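Local structure of transcriptional regulator, MarR family (Neisseria meningitidis serogroup B, 3G3Z) at residues A[13-16]-A[17-21]. The protein probably binds DNA as a dimeric transcription factor of the MarR family and so regulates gene expression. Sequence-based numbering, arbitrary orientation.
Sequences INLI and CNVFD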
loop_
_atom_site.group_PDB
_atom_site.type_symbol
_atom_site.label_atom_id
_atom_site.label_comp_id
_atom_site.label_asym_id
_atom_site.label_seq_id
_atom_site.Cartn_x
_atom_site.Cartn_y
_atom_site.Cartn_z
ATOM N N ILE A 13 4.330 0.751 5.940
ATOM C CA ILE A 13 3.240 1.374 5.172
ATOM C C ILE A 13 2.581 0.345 4.267
ATOM O O ILE A 13 1.359 0.353 4.092
ATOM C CB ILE A 13 3.687 2.640 4.376
ATOM C CG1 ILE A 13 4.779 2.308 3.339
ATOM C CG2 ILE A 13 4.116 3.752 5.361
ATOM C CD1 ILE A 13 5.114 3.433 2.359
ATOM N N ASN A 14 3.389 -0.560 3.710
ATOM C CA ASN A 14 2.861 -1.641 2.878
ATOM C C ASN A 14 2.051 -2.654 3.676
ATOM O O ASN A 14 1.137 -3.258 3.140
ATOM C CB ASN A 14 3.971 -2.317 2.080
ATOM C CG ASN A 14 4.232 -1.621 0.754
ATOM O OD1 ASN A 14 3.565 -1.892 -0.251
ATOM N ND2 ASN A 14 5.219 -0.732 0.735
ATOM N N LEU A 15 2.367 -2.813 4.965
ATOM C CA LEU A 15 1.573 -3.676 5.846
ATOM C C LEU A 15 0.194 -3.055 6.120
ATOM O O LEU A 15 -0.828 -3.726 5.986
ATOM C CB LEU A 15 2.323 -3.966 7.159
ATOM C CG LEU A 15 1.623 -4.735 8.292
ATOM C CD1 LEU A 15 1.158 -6.124 7.848
ATOM C CD2 LEU A 15 2.547 -4.851 9.505
ATOM N N ILE A 16 0.161 -1.778 6.490
ATOM C CA ILE A 16 -1.118 -1.097 6.707
ATOM C C ILE A 16 -1.963 -1.176 5.428
ATOM O O ILE A 16 -3.129 -1.599 5.464
ATOM C CB ILE A 16 -0.926 0.373 7.171
ATOM C CG1 ILE A 16 -0.010 0.457 8.398
ATOM C CG2 ILE A 16 -2.255 1.024 7.478
ATOM C CD1 ILE A 16 -0.561 -0.154 9.678
ATOM N N CYS A 17 -1.363 -0.801 4.300
ATOM C CA CYS A 17 -2.026 -0.879 2.991
ATOM C C CYS A 17 -2.602 -2.278 2.725
ATOM O O CYS A 17 -3.749 -2.416 2.309
ATOM C CB CYS A 17 -1.041 -0.485 1.889
ATOM S SG CYS A 17 -1.779 -0.312 0.254
ATOM N N ASN A 18 -1.805 -3.309 2.987
ATOM C CA ASN A 18 -2.249 -4.702 2.876
ATOM C C ASN A 18 -3.460 -5.023 3.771
ATOM O O ASN A 18 -4.436 -5.652 3.331
ATOM C CB ASN A 18 -1.081 -5.616 3.256
ATOM C CG ASN A 18 -1.316 -7.049 2.877
ATOM O OD1 ASN A 18 -1.401 -7.389 1.692
ATOM N ND2 ASN A 18 -1.401 -7.913 3.879
ATOM N N VAL A 19 -3.374 -4.594 5.030
ATOM C CA VAL A 19 -4.375 -4.913 6.042
ATOM C C VAL A 19 -5.679 -4.177 5.751
ATOM O O VAL A 19 -6.755 -4.723 5.972
ATOM C CB VAL A 19 -3.847 -4.641 7.490
ATOM C CG1 VAL A 19 -4.935 -4.834 8.523
ATOM C CG2 VAL A 19 -2.679 -5.588 7.810
ATOM N N PHE A 20 -5.563 -2.943 5.257
ATOM C CA PHE A 20 -6.700 -2.192 4.762
ATOM C C PHE A 20 -7.380 -2.926 3.604
ATOM O O PHE A 20 -8.612 -3.026 3.567
ATOM C CB PHE A 20 -6.264 -0.782 4.329
ATOM C CG PHE A 20 -7.409 0.132 4.002
ATOM C CD1 PHE A 20 -8.272 0.570 4.998
ATOM C CD2 PHE A 20 -7.621 0.564 2.696
ATOM C CE1 PHE A 20 -9.329 1.411 4.694
ATOM C CE2 PHE A 20 -8.675 1.416 2.385
ATOM C CZ PHE A 20 -9.532 1.835 3.379
ATOM N N ASP A 21 -6.580 -3.431 2.661
ATOM C CA ASP A 21 -7.100 -4.221 1.555
ATOM C C ASP A 21 -7.752 -5.520 2.016
ATOM O O ASP A 21 -8.733 -5.964 1.431
ATOM C CB ASP A 21 -5.996 -4.539 0.546
ATOM C CG ASP A 21 -5.807 -3.441 -0.475
ATOM O OD1 ASP A 21 -4.859 -3.538 -1.282
ATOM O OD2 ASP A 21 -6.604 -2.479 -0.474
#
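Phe20 N donates to Ile16 O over 2.8 Å, the shortest of the four backbone bonds that join residues 13-16 to residues 17-21. The bond is nearly straight, with an N-H...O angle of 169°, and Phe20 CB sits close to the same oxygen. One residue back, Val19 N reaches Leu15 O at 2.9 Å. The Val19 side chain also touches that oxygen: methyl CG2, set beside the backbone N and anti to the carbonyl carbon, lies 3.2 Å from Leu15 O. The same methyl meets Leu15 CD1 at 3.9 Å. Leu15 and Val19 run alongside each other from neighbouring turns. Leu15 reaches this position with CG anti to its backbone N (chi1 174°). Cys17 N to Ile13 O, at 3.0 Å, and Asn18 N to Asn14 O, at 2.9 Å, follow the same i to i+4 pattern of an alpha-helix. This is the middle of helix 5-25, the N-terminal helix, which takes part in the dimer interface, as in other MarR-type winged-helix regulators. Cys17 packs on Cys17 of the second subunit, Ile16 on Met136 and Phe20 on Leu6 of that subunit. The amide of Asn14 turns back along its own helix, where ND2 is hydrogen-bonded to Gly10 O; Tyr31 of the second subunit packs against this residue.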